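Local structure of 2-hydroxy-3-oxopropionate reductase (Polaromonas sp. JS666, 4DLL) at residues 96-101 against 120-126; 101-106 against 134-138; 145-151 against 162-168; 203-207 against 265-269; 227-231 against 248-254. The protein probably catalyses the NAD(P)H-dependent reduction of 2-hydroxy-3-oxopropionate (tartronate semialdehyde) to D-glycerate, as a member of the beta-hydroxyacid dehydrogenase family. All blocks are in the same frame, centred on the assembly; numbering follows the deposited sequence.

Overall arrangement
Contacts 1, 2 and 3 belong to the N-terminal dinucleotide-binding part of the chain, contacts 4 and 5 to the helical C-terminal part. Contacts 1 and 2 share V101 and helix 98-107, their centres about 9 Å apart, and their segments alternate along the chain. Strands 119-122 and 144-151, neighbours in the mixed sheet, tie contact 1 to contact 3 about 12 Å away. Contact 4 lies about 17 Å between centres from both, and K267 packs on S125 of contact 1, one link between the two parts. Contact 5, nested in the loop closed by contact 4, is about 43 Å from contact 2. Contacts 3, 4 and 5 also touch the second subunit of the dimer.

Contact 1: residues 96-101 against 120-126; sequences ENGAVV and FLDMASI
V101 and I126 form the apolar centre where the first turn of helix 98-107 meets the loop after strand 119-122. The V101 isopropyl group reaches several partners at once: CB lies 3.6 Å from I126 CD1, and CG2 stands 4.2 Å from A124 CB. CG1, held anti to the backbone N (chi1 167°), extends toward the strand, where it comes 4.3 Å from F120 CZ, obliquely to the ring.

The backbone of G98 gives the isoleucine its seat. I126 CD1 presses to 3.5 Å from G98 CA, a tight approach, and I126 CG1 lies 3.4 Å from G98 N; the I126 chi1 of -103°, away from the staggered positions, suggests some strain.

Polar groups border this core without bonding across it. D122 OD2 faces both V101 methyls, at 3.6 Å from CG1, while D122 OD1 takes a weak bond from A124 N. N97 caps the helix: its OD1 accepts from V100 N at 3.0 Å in an almost straight bond (178°). E96 points away from the loop, pairing with R62 in a salt bridge; its side chain is about 5 Å from a bound sulfate and lies near what is probably the glycine-rich turn of the Rossmann-type fold.

With no hydrogen bond joining the two segments, the helix start is held to the strand end by shape and apolar burial. N97 caps within its own segment and E96 pairs outward with R62, consistent with a helix start beside a dinucleotide pocket.

Contact 2: residues 101-106 against 134-138; sequences VQDVLF and HAARL
H134 meets V101 first along helix 128-140: its ring atom CE1 lies 3.6 Å from V101 CG1, the methyl approaching obliquely. H134 ND1 is buried with no partner in the model. A turn later R137 reaches across to F106. Its CB rests 3.5 Å from F106 CZ, and bends at chi2 and chi3 fold the chain back over the ring. The guanidinium therefore lies flat on one face, R137 CZ 4.1 Å from the centroid of the F106 ring with the planes 14° apart, a cation-pi stack; L105 CB lies over the rim of the opposite face. Q102 NE2 sits at the guanidinium edge, 3.7 Å from R137 NH2, its amide turned 48° to that plane. L138 then sets one methyl between the helices, CD2 being 3.8 Å from L105 CD2 and 3.9 Å from F106 CZ.

The axes of segments 101-106 and 134-138 run almost parallel (5°) but 12.1 Å apart on one side of the Rossmann-type sheet, so long side chains bridge them, and L105 and L138 rest on its F120. No hydrogen bond crosses. The R137 charge, with a long, weak ion pair to D133, is probably stabilised in part by the F106 pi cloud.

Contact 3: residues 145-151 against 162-168; sequences HLDTPVS and LVIMAGG
D147 and G167 pair their backbones in an antiparallel strand pair, where strand 162-167 of the mixed sheet runs against its Rossmann-type neighbours. D147 N bonds to G167 O at 3.0 Å and G167 N to D147 O at 2.7 Å. The bare alpha carbon of G167 is the hollow and the D147 carboxylate the bump: CG lies between the backbone N and the carbonyl carbon (chi1 48°), which puts OD1 3.1 Å from G167 CA, where a CB would collide. OD1 also accepts from G193 N and OD2 from Q196 N. A leucine in place of D147 would probably leave the N-H groups of G193 and Q196, around the start of helix 194-222, without their acceptor.

The strand breaks at T148 and P149. T148 CG2 fits against A166 CB at 3.9 Å. Beyond the break V150 and I164 lie side by side on one face, V150 CG1 3.6 Å from I164 CG1. S151 and V163 occupy the other face, toward the second subunit, whose F238 N bonds to S151 OG. M165 curls back at chi2 and chi3, bringing CE to 3.1 Å from P149 O. P149 O also receives M165 N at 2.8 Å, N-H to O angle 175°.

Contact 4: residues 203-207 against 265-269; sequences QMIVG and QLKDM
Q203 makes the fullest use of helix 262-278. Its CB touches D268 CB at 3.5 Å, and a bend at chi2 (-37°) turns the amide back over the aspartate, so that NE2 gives D268 OD2 a weak hydrogen bond of 3.3 Å. Amide and carboxylate planes stand nearly perpendicular. D268 is already engaged: its other oxygen, OD1, is in a 2.8 Å salt bridge with K267 NZ. The backbone oxygen of Q203 is gripped twice. Besides its helical bond from G207 N, it accepts from Q265 NE2 at 2.9 Å, the donor well above the carbonyl plane (47° out of it).

M204 offers its backbone rather than its side chain, which starts away from helix 262-278 and packs on F219 of the second subunit: M204 N lies 3.5 Å from M269 CE. That selenomethionine methyl also reaches 3.3 Å from Q203 O. V206 adds only a loose touch through CG1 on Q265 OE1. G207 is the flat spot that lets the helices close: its CA sits 3.0 Å from Q265 NE2, and a beta carbon would run into both that nitrogen and M269 SE.

The axes of segments 203-207 and 265-269 cross at -127°, 9.6 Å apart. This polar, glycine-assisted crossing is part of the all-helical C-terminal domain of the beta-hydroxyacid dehydrogenase family, in which the long helix 194-222 also faces the partner subunit.

Contact 5: residues 227-231 against 248-254; sequences MAKVK and GQRMVER
Two short helices, 227-234 and 247-252, pack as an antiparallel pair (157° between segments 227-231 and 248-252) in the all-helical C-terminal domain, and V252 is the residue that M227, A228 and K231 close around. M227 CE is modelled 3.2 Å from V252 CG2, after the chain turns at SE (chi3 33°); that is too short to be taken literally, and the methyl position is doubtful. The M227 and V252 side chains run antiparallel alongside one another, and M227 CE also lies 4.2 Å from M251 CB. A228 CB meets the other branch, V252 CG1, at 4.0 Å.

K231 runs out extended as far as CE, CG anti to the backbone N (chi1 180°), so that its aliphatic part lies along the second helix. CD is 4.1 Å from V252 CG2 and equally far from G248 C, while a bend at chi4 carries NZ to the neighbourhood of the Q249 side chain. Cut back to an alanine, K231 would probably leave V252 CG2 and the G248 backbone without the cover of its CD, opening a gap between the helices.

L217 of helix 194-222 and F310 of helix 309-315 back the M227 side, whereas V230 packs on V189 of the second subunit. Just beyond the helix end R254 swings toward M227: its NH1 lies 3.9 Å from M227 SE and gives M251 O a weak hydrogen bond of 3.3 Å.

Contact 1: residues 96-101 against 120-126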
# COMPACT_ATOMS: atom_id res chain seq x y z
N GLU A 96 13.19 6.03 -22.98
CA GLU A 96 11.74 6.06 -22.69
C GLU A 96 11.06 4.71 -22.80
O GLU A 96 10.36 4.28 -21.88
CB GLU A 96 11.00 7.02 -23.65
CG GLU A 96 11.17 8.52 -23.34
CD GLU A 96 12.41 9.15 -24.02
OE1 GLU A 96 13.00 8.51 -24.93
OE2 GLU A 96 12.79 10.30 -23.62
N ASN A 97 11.24 4.08 -23.96
CA ASN A 97 10.51 2.88 -24.27
C ASN A 97 11.32 1.98 -25.18
O ASN A 97 12.46 2.31 -25.60
CB ASN A 97 9.18 3.23 -24.95
CG ASN A 97 9.36 4.04 -26.23
OD1 ASN A 97 10.13 3.65 -27.13
ND2 ASN A 97 8.67 5.16 -26.32
N GLY A 98 10.69 0.85 -25.49
CA GLY A 98 11.24 -0.21 -26.33
C GLY A 98 11.73 0.17 -27.69
O GLY A 98 12.80 -0.30 -28.06
N ALA A 99 10.94 0.99 -28.42
CA ALA A 99 11.27 1.46 -29.80
C ALA A 99 12.54 2.30 -29.83
O ALA A 99 13.44 2.08 -30.65
CB ALA A 99 10.11 2.28 -30.39
N VAL A 100 12.56 3.29 -28.93
CA VAL A 100 13.72 4.17 -28.77
C VAL A 100 14.95 3.34 -28.44
O VAL A 100 16.01 3.53 -29.05
CB VAL A 100 13.47 5.29 -27.69
CG1 VAL A 100 14.62 6.30 -27.62
CG2 VAL A 100 12.18 6.04 -27.97
N VAL A 101 14.81 2.39 -27.50
CA VAL A 101 15.95 1.56 -27.13
C VAL A 101 16.47 0.77 -28.33
O VAL A 101 17.66 0.79 -28.59
CB VAL A 101 15.70 0.66 -25.90
CG1 VAL A 101 16.81 -0.40 -25.78
CG2 VAL A 101 15.71 1.49 -24.66
N PHE A 120 25.45 -4.01 -20.74
CA PHE A 120 24.40 -3.08 -21.01
C PHE A 120 23.31 -3.24 -19.96
O PHE A 120 22.78 -4.30 -19.80
CB PHE A 120 23.85 -3.31 -22.40
CG PHE A 120 22.71 -2.40 -22.79
CD1 PHE A 120 21.39 -2.78 -22.54
CD2 PHE A 120 22.94 -1.23 -23.48
CE1 PHE A 120 20.28 -1.98 -22.93
CE2 PHE A 120 21.86 -0.40 -23.89
CZ PHE A 120 20.52 -0.78 -23.60
N LEU A 121 23.01 -2.15 -19.24
CA LEU A 121 22.02 -2.11 -18.17
C LEU A 121 20.84 -1.36 -18.70
O LEU A 121 20.95 -0.16 -18.95
CB LEU A 121 22.58 -1.38 -16.93
CG LEU A 121 23.13 -2.26 -15.79
CD1 LEU A 121 24.03 -3.36 -16.25
CD2 LEU A 121 23.82 -1.45 -14.72
N ASP A 122 19.71 -2.05 -18.88
CA ASP A 122 18.49 -1.37 -19.26
C ASP A 122 17.60 -1.06 -18.07
O ASP A 122 17.08 -1.95 -17.41
CB ASP A 122 17.71 -2.06 -20.38
CG ASP A 122 16.79 -1.06 -21.12
OD1 ASP A 122 16.44 -0.01 -20.50
OD2 ASP A 122 16.46 -1.29 -22.32
N MSE A 123 17.51 0.24 -17.80
CA MSE A 123 16.66 0.82 -16.77
C MSE A 123 15.39 1.36 -17.35
O MSE A 123 14.44 1.52 -16.63
CB MSE A 123 17.36 1.99 -16.09
CG MSE A 123 18.61 1.57 -15.42
SE MSE A 123 19.07 2.88 -14.06
CE MSE A 123 19.73 1.45 -12.68
N ALA A 124 15.37 1.66 -18.63
CA ALA A 124 14.09 2.04 -19.29
C ALA A 124 12.90 1.09 -18.91
O ALA A 124 13.11 -0.08 -18.56
CB ALA A 124 14.29 2.06 -20.76
N SER A 125 11.66 1.58 -18.89
CA SER A 125 10.52 0.65 -18.76
C SER A 125 10.23 0.09 -20.17
O SER A 125 10.07 0.84 -21.15
CB SER A 125 9.27 1.30 -18.07
OG SER A 125 9.29 1.18 -16.63
N ILE A 126 10.21 -1.24 -20.26
CA ILE A 126 10.34 -1.96 -21.54
C ILE A 126 9.75 -3.32 -21.25
O ILE A 126 9.83 -3.77 -20.09
CB ILE A 126 11.86 -1.99 -21.96
CG1 ILE A 126 12.11 -0.97 -23.06
CG2 ILE A 126 12.37 -3.34 -22.46
CD1 ILE A 126 13.42 -1.20 -23.79

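Contact 2: residues 101-106 against 134-138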
# COMPACT_ATOMS: atom_id res chain seq x y z
N VAL A 101 14.81 2.39 -27.50
CA VAL A 101 15.95 1.56 -27.13
C VAL A 101 16.47 0.77 -28.33
O VAL A 101 17.66 0.79 -28.59
CB VAL A 101 15.70 0.66 -25.90
CG1 VAL A 101 16.81 -0.40 -25.78
CG2 VAL A 101 15.71 1.49 -24.66
N GLN A 102 15.57 0.14 -29.09
CA GLN A 102 15.90 -0.61 -30.30
C GLN A 102 16.67 0.27 -31.28
O GLN A 102 17.71 -0.14 -31.78
CB GLN A 102 14.60 -1.12 -30.94
CG GLN A 102 14.63 -1.38 -32.49
CD GLN A 102 14.65 -2.85 -32.88
OE1 GLN A 102 14.16 -3.72 -32.14
NE2 GLN A 102 15.20 -3.14 -34.06
N ASP A 103 16.13 1.46 -31.54
CA ASP A 103 16.69 2.39 -32.50
C ASP A 103 18.11 2.77 -32.10
O ASP A 103 19.08 2.47 -32.82
CB ASP A 103 15.82 3.64 -32.61
CG ASP A 103 16.21 4.51 -33.80
OD1 ASP A 103 15.63 4.32 -34.89
OD2 ASP A 103 17.13 5.35 -33.65
N VAL A 104 18.25 3.38 -30.93
CA VAL A 104 19.58 3.66 -30.37
C VAL A 104 20.61 2.49 -30.43
O VAL A 104 21.75 2.67 -30.89
CB VAL A 104 19.49 4.25 -28.95
CG1 VAL A 104 20.89 4.58 -28.42
CG2 VAL A 104 18.67 5.51 -28.99
N LEU A 105 20.19 1.31 -29.99
CA LEU A 105 21.09 0.17 -29.96
C LEU A 105 21.48 -0.26 -31.37
O LEU A 105 22.65 -0.53 -31.65
CB LEU A 105 20.42 -1.00 -29.23
CG LEU A 105 20.69 -1.23 -27.73
CD1 LEU A 105 19.89 -2.44 -27.26
CD2 LEU A 105 22.16 -1.47 -27.50
N PHE A 106 20.50 -0.33 -32.27
CA PHE A 106 20.76 -0.90 -33.59
C PHE A 106 20.72 0.13 -34.73
O PHE A 106 21.70 0.24 -35.45
CB PHE A 106 19.88 -2.14 -33.81
CG PHE A 106 19.94 -3.12 -32.66
CD1 PHE A 106 21.07 -3.91 -32.46
CD2 PHE A 106 18.89 -3.21 -31.75
CE1 PHE A 106 21.16 -4.78 -31.36
CE2 PHE A 106 18.97 -4.08 -30.64
CZ PHE A 106 20.10 -4.86 -30.44
N HIS A 134 16.28 -8.02 -26.70
CA HIS A 134 17.52 -7.22 -26.64
C HIS A 134 18.67 -7.99 -26.03
O HIS A 134 19.80 -7.92 -26.49
CB HIS A 134 17.31 -5.90 -25.87
CG HIS A 134 16.31 -5.01 -26.52
ND1 HIS A 134 15.84 -3.88 -25.91
CD2 HIS A 134 15.65 -5.12 -27.70
CE1 HIS A 134 14.94 -3.30 -26.70
NE2 HIS A 134 14.81 -4.03 -27.79
N ALA A 135 18.37 -8.78 -25.01
CA ALA A 135 19.38 -9.64 -24.40
C ALA A 135 19.92 -10.69 -25.43
O ALA A 135 21.13 -10.96 -25.46
CB ALA A 135 18.76 -10.31 -23.21
N ALA A 136 19.03 -11.24 -26.29
CA ALA A 136 19.46 -12.21 -27.33
C ALA A 136 20.38 -11.54 -28.38
O ALA A 136 21.48 -12.06 -28.62
CB ALA A 136 18.23 -12.93 -28.01
N ARG A 137 19.96 -10.39 -28.95
CA ARG A 137 20.78 -9.67 -29.95
C ARG A 137 22.15 -9.30 -29.41
O ARG A 137 23.17 -9.64 -30.02
CB ARG A 137 20.12 -8.40 -30.48
CG ARG A 137 18.65 -8.47 -30.71
CD ARG A 137 18.23 -8.84 -32.09
NE ARG A 137 18.39 -7.72 -33.02
CZ ARG A 137 17.50 -6.73 -33.21
NH1 ARG A 137 16.37 -6.67 -32.50
NH2 ARG A 137 17.76 -5.78 -34.10
N LEU A 138 22.19 -8.56 -28.30
CA LEU A 138 23.50 -8.21 -27.71
C LEU A 138 24.36 -9.44 -27.43
O LEU A 138 25.58 -9.42 -27.66
CB LEU A 138 23.39 -7.32 -26.46
CG LEU A 138 22.51 -6.08 -26.58
CD1 LEU A 138 22.51 -5.22 -25.33
CD2 LEU A 138 22.86 -5.23 -27.77

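Contact 3: residues 145-151 against 162-168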
# COMPACT_ATOMS: atom_id res chain seq x y z
N HIS A 145 23.69 -8.27 -20.95
CA HIS A 145 22.51 -7.46 -20.78
C HIS A 145 21.94 -7.85 -19.44
O HIS A 145 21.86 -9.04 -19.12
CB HIS A 145 21.52 -7.85 -21.86
CG HIS A 145 20.30 -6.99 -21.94
ND1 HIS A 145 19.19 -7.19 -21.14
CD2 HIS A 145 19.98 -5.98 -22.78
CE1 HIS A 145 18.27 -6.30 -21.45
NE2 HIS A 145 18.72 -5.55 -22.44
N LEU A 146 21.59 -6.87 -18.62
CA LEU A 146 20.70 -7.09 -17.49
C LEU A 146 19.60 -6.10 -17.65
O LEU A 146 19.83 -5.05 -18.24
CB LEU A 146 21.35 -6.72 -16.18
CG LEU A 146 22.30 -7.72 -15.65
CD1 LEU A 146 23.49 -7.44 -16.44
CD2 LEU A 146 22.48 -7.25 -14.23
N ASP A 147 18.46 -6.38 -17.04
CA ASP A 147 17.36 -5.43 -17.12
C ASP A 147 17.19 -5.07 -15.66
O ASP A 147 16.95 -5.96 -14.83
CB ASP A 147 16.07 -6.00 -17.81
CG ASP A 147 15.64 -7.37 -17.28
OD1 ASP A 147 16.40 -8.38 -17.43
OD2 ASP A 147 14.52 -7.47 -16.75
N THR A 148 17.41 -3.79 -15.38
CA THR A 148 17.54 -3.31 -14.02
C THR A 148 16.69 -2.06 -13.74
O THR A 148 17.23 -0.97 -13.42
CB THR A 148 19.06 -3.10 -13.62
OG1 THR A 148 19.60 -1.94 -14.25
CG2 THR A 148 19.90 -4.31 -14.01
N PRO A 149 15.35 -2.20 -13.86
CA PRO A 149 14.46 -1.07 -13.44
C PRO A 149 14.48 -0.77 -11.97
O PRO A 149 14.87 -1.64 -11.14
CB PRO A 149 13.07 -1.55 -13.82
CG PRO A 149 13.21 -3.02 -13.90
CD PRO A 149 14.58 -3.32 -14.39
N VAL A 150 14.07 0.45 -11.65
CA VAL A 150 14.10 1.00 -10.30
C VAL A 150 12.72 1.42 -9.80
O VAL A 150 11.81 1.71 -10.59
CB VAL A 150 15.12 2.17 -10.15
CG1 VAL A 150 16.50 1.75 -10.78
CG2 VAL A 150 14.59 3.49 -10.79
N SER A 151 12.54 1.36 -8.49
CA SER A 151 11.45 2.12 -7.86
C SER A 151 12.07 3.04 -6.79
O SER A 151 13.19 2.79 -6.30
CB SER A 151 10.39 1.17 -7.30
OG SER A 151 9.26 1.89 -6.78
N LEU A 162 17.39 3.98 -3.86
CA LEU A 162 16.49 3.34 -4.86
C LEU A 162 16.45 1.87 -4.50
O LEU A 162 17.29 1.37 -3.77
CB LEU A 162 16.96 3.51 -6.31
CG LEU A 162 16.85 4.97 -6.79
CD1 LEU A 162 17.42 5.14 -8.20
CD2 LEU A 162 15.41 5.63 -6.71
N VAL A 163 15.40 1.24 -5.00
CA VAL A 163 15.28 -0.21 -5.07
C VAL A 163 15.34 -0.62 -6.57
O VAL A 163 14.70 0.02 -7.42
CB VAL A 163 13.99 -0.54 -4.28
CG1 VAL A 163 12.98 -1.34 -5.03
CG2 VAL A 163 14.34 -0.96 -2.87
N ILE A 164 16.21 -1.58 -6.88
CA ILE A 164 16.54 -2.00 -8.24
C ILE A 164 16.24 -3.48 -8.43
O ILE A 164 16.66 -4.36 -7.63
CB ILE A 164 18.04 -1.72 -8.59
CG1 ILE A 164 18.39 -0.26 -8.41
CG2 ILE A 164 18.41 -2.17 -10.01
CD1 ILE A 164 19.84 -0.07 -7.86
N MSE A 165 15.50 -3.77 -9.48
CA MSE A 165 15.00 -5.09 -9.72
C MSE A 165 15.63 -5.59 -11.01
O MSE A 165 15.24 -5.11 -12.13
CB MSE A 165 13.47 -5.07 -9.92
CG MSE A 165 12.61 -4.64 -8.72
SE MSE A 165 11.14 -3.49 -9.55
CE MSE A 165 12.24 -1.95 -9.56
N ALA A 166 16.51 -6.57 -10.86
CA ALA A 166 17.41 -7.04 -11.93
C ALA A 166 17.05 -8.38 -12.57
O ALA A 166 16.66 -9.34 -11.88
CB ALA A 166 18.90 -7.07 -11.40
N GLY A 167 17.13 -8.44 -13.91
CA GLY A 167 16.90 -9.71 -14.66
C GLY A 167 18.21 -10.02 -15.36
O GLY A 167 18.81 -9.09 -15.90
N GLY A 168 18.69 -11.28 -15.32
CA GLY A 168 19.83 -11.72 -16.16
C GLY A 168 20.63 -12.82 -15.48
O GLY A 168 20.13 -13.50 -14.58

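Contact 4: residues 203-207 against 265-269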
# COMPACT_ATOMS: atom_id res chain seq x y z
N GLN A 203 4.55 -1.68 -10.61
CA GLN A 203 3.59 -0.63 -11.13
C GLN A 203 2.06 -0.96 -10.98
O GLN A 203 1.25 -0.09 -10.65
CB GLN A 203 3.96 -0.22 -12.57
CG GLN A 203 5.31 0.43 -12.75
CD GLN A 203 5.72 1.36 -11.57
OE1 GLN A 203 6.37 0.92 -10.60
NE2 GLN A 203 5.29 2.63 -11.63
N MSE A 204 1.66 -2.18 -11.25
CA MSE A 204 0.34 -2.66 -10.78
C MSE A 204 0.03 -2.27 -9.33
O MSE A 204 -1.02 -1.75 -9.04
CB MSE A 204 0.29 -4.19 -10.84
CG MSE A 204 0.29 -4.67 -12.21
SE MSE A 204 0.62 -6.59 -12.46
CE MSE A 204 1.81 -6.23 -13.91
N ILE A 205 0.92 -2.61 -8.40
CA ILE A 205 0.64 -2.26 -6.99
C ILE A 205 0.60 -0.76 -6.81
O ILE A 205 -0.27 -0.24 -6.16
CB ILE A 205 1.70 -2.86 -5.98
CG1 ILE A 205 1.72 -4.39 -6.03
CG2 ILE A 205 1.47 -2.31 -4.56
CD1 ILE A 205 2.76 -4.96 -4.97
N VAL A 206 1.48 -0.02 -7.44
CA VAL A 206 1.40 1.43 -7.26
C VAL A 206 0.09 1.96 -7.91
O VAL A 206 -0.63 2.77 -7.30
CB VAL A 206 2.72 2.19 -7.79
CG1 VAL A 206 2.55 3.74 -7.87
CG2 VAL A 206 3.92 1.85 -6.98
N GLY A 207 -0.19 1.54 -9.14
CA GLY A 207 -1.37 2.00 -9.88
C GLY A 207 -2.68 1.69 -9.19
O GLY A 207 -3.58 2.51 -9.17
N GLN A 265 1.75 5.89 -16.15
CA GLN A 265 1.10 4.82 -15.37
C GLN A 265 0.17 4.01 -16.27
O GLN A 265 0.11 2.78 -16.12
CB GLN A 265 0.38 5.36 -14.14
CG GLN A 265 -0.23 4.27 -13.24
CD GLN A 265 0.79 3.53 -12.36
OE1 GLN A 265 1.72 4.12 -11.85
NE2 GLN A 265 0.59 2.26 -12.17
N LEU A 266 -0.51 4.68 -17.22
CA LEU A 266 -1.38 4.01 -18.20
C LEU A 266 -0.57 2.99 -18.99
O LEU A 266 -0.96 1.82 -19.11
CB LEU A 266 -2.02 4.99 -19.16
CG LEU A 266 -2.87 4.36 -20.28
CD1 LEU A 266 -4.13 3.58 -19.78
CD2 LEU A 266 -3.24 5.43 -21.33
N LYS A 267 0.57 3.44 -19.49
CA LYS A 267 1.49 2.59 -20.20
C LYS A 267 1.92 1.43 -19.29
O LYS A 267 1.94 0.28 -19.74
CB LYS A 267 2.68 3.44 -20.72
CG LYS A 267 3.72 2.71 -21.57
CD LYS A 267 5.19 3.34 -21.49
CE LYS A 267 5.58 4.02 -20.13
NZ LYS A 267 5.94 3.08 -18.98
N ASP A 268 2.25 1.70 -18.03
CA ASP A 268 2.63 0.58 -17.16
C ASP A 268 1.48 -0.41 -17.10
O ASP A 268 1.71 -1.59 -17.22
CB ASP A 268 3.04 0.97 -15.71
CG ASP A 268 4.11 2.05 -15.64
OD1 ASP A 268 5.07 2.08 -16.49
OD2 ASP A 268 3.99 2.88 -14.68
N MSE A 269 0.26 0.06 -16.90
CA MSE A 269 -0.92 -0.85 -16.90
C MSE A 269 -1.05 -1.67 -18.21
O MSE A 269 -1.22 -2.86 -18.15
CB MSE A 269 -2.25 -0.10 -16.59
CG MSE A 269 -2.28 0.75 -15.31
SE MSE A 269 -1.82 -0.23 -13.58
CE MSE A 269 0.14 -0.27 -13.71

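Contact 5: residues 227-231 against 248-254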
# COMPACT_ATOMS: atom_id res chain seq x y z
N MSE A 227 -10.09 15.18 4.62
CA MSE A 227 -9.05 14.32 4.16
C MSE A 227 -7.79 14.29 4.98
O MSE A 227 -7.19 13.21 5.14
CB MSE A 227 -8.71 14.75 2.77
CG MSE A 227 -9.74 14.28 1.80
SE MSE A 227 -8.93 14.26 0.07
CE MSE A 227 -7.14 13.81 0.59
N ALA A 228 -7.36 15.45 5.49
CA ALA A 228 -6.07 15.47 6.16
C ALA A 228 -6.11 14.63 7.42
O ALA A 228 -5.14 13.94 7.72
CB ALA A 228 -5.60 16.88 6.45
N LYS A 229 -7.23 14.68 8.16
CA LYS A 229 -7.26 14.06 9.52
C LYS A 229 -7.33 12.56 9.38
O LYS A 229 -6.67 11.84 10.09
CB LYS A 229 -8.45 14.56 10.37
CG LYS A 229 -8.27 15.93 11.05
CD LYS A 229 -7.03 16.03 11.93
CE LYS A 229 -7.30 15.61 13.35
NZ LYS A 229 -6.05 15.71 14.17
N VAL A 230 -8.18 12.12 8.46
CA VAL A 230 -8.26 10.75 8.05
C VAL A 230 -6.90 10.18 7.67
O VAL A 230 -6.57 9.07 8.09
CB VAL A 230 -9.24 10.61 6.86
CG1 VAL A 230 -9.06 9.27 6.21
CG2 VAL A 230 -10.68 10.77 7.37
N LYS A 231 -6.10 10.91 6.92
CA LYS A 231 -4.80 10.40 6.52
C LYS A 231 -3.96 10.24 7.75
O LYS A 231 -3.23 9.25 7.88
CB LYS A 231 -4.09 11.35 5.52
CG LYS A 231 -2.73 10.86 5.08
CD LYS A 231 -2.20 11.63 3.93
CE LYS A 231 -0.71 11.44 3.75
NZ LYS A 231 0.20 12.11 4.76
N GLY A 248 -0.81 10.38 -1.43
CA GLY A 248 -1.95 10.77 -0.65
C GLY A 248 -1.86 12.22 -0.15
O GLY A 248 -2.88 12.94 -0.10
N GLN A 249 -0.65 12.63 0.26
CA GLN A 249 -0.40 14.00 0.68
C GLN A 249 -0.66 14.95 -0.48
O GLN A 249 -1.27 16.01 -0.25
CB GLN A 249 0.99 14.19 1.28
CG GLN A 249 1.21 15.56 2.00
CD GLN A 249 0.05 16.04 2.99
OE1 GLN A 249 -0.08 17.24 3.26
NE2 GLN A 249 -0.77 15.12 3.50
N ARG A 250 -0.29 14.53 -1.70
CA ARG A 250 -0.59 15.29 -2.93
C ARG A 250 -2.09 15.31 -3.20
O ARG A 250 -2.61 16.17 -3.96
CB ARG A 250 0.11 14.72 -4.17
CG ARG A 250 1.66 14.82 -4.21
CD ARG A 250 2.24 13.89 -5.30
NE ARG A 250 3.69 13.85 -5.25
CZ ARG A 250 4.47 13.02 -5.94
NH1 ARG A 250 3.97 12.13 -6.78
NH2 ARG A 250 5.80 13.09 -5.77
N MSE A 251 -2.79 14.31 -2.68
CA MSE A 251 -4.22 14.28 -2.94
C MSE A 251 -4.89 15.28 -2.01
O MSE A 251 -5.79 16.05 -2.43
CB MSE A 251 -4.79 12.89 -2.72
CG MSE A 251 -4.41 11.92 -3.84
SE MSE A 251 -5.01 10.12 -3.37
CE MSE A 251 -3.81 9.22 -4.72
N VAL A 252 -4.42 15.27 -0.77
CA VAL A 252 -4.87 16.17 0.28
C VAL A 252 -4.65 17.61 -0.15
O VAL A 252 -5.53 18.43 0.04
CB VAL A 252 -4.11 15.91 1.63
CG1 VAL A 252 -4.37 17.04 2.61
CG2 VAL A 252 -4.51 14.57 2.27
N GLU A 253 -3.49 17.91 -0.74
CA GLU A 253 -3.11 19.29 -1.13
C GLU A 253 -3.50 19.66 -2.57
O GLU A 253 -2.87 20.53 -3.18
CB GLU A 253 -1.60 19.44 -1.02
CG GLU A 253 -1.00 19.09 0.36
CD GLU A 253 0.50 19.24 0.38
OE1 GLU A 253 1.11 19.53 -0.68
OE2 GLU A 253 1.08 19.09 1.47
N ARG A 254 -4.50 18.99 -3.12
CA ARG A 254 -4.75 19.00 -4.57
C ARG A 254 -3.52 19.32 -5.49
O ARG A 254 -3.66 20.01 -6.51
CB ARG A 254 -5.92 19.90 -4.92
CG ARG A 254 -7.19 19.60 -4.21
CD ARG A 254 -7.62 18.22 -4.56
NE ARG A 254 -9.01 17.94 -4.22
CZ ARG A 254 -9.45 17.66 -3.00
NH1 ARG A 254 -8.63 17.62 -1.95
NH2 ARG A 254 -10.75 17.39 -2.84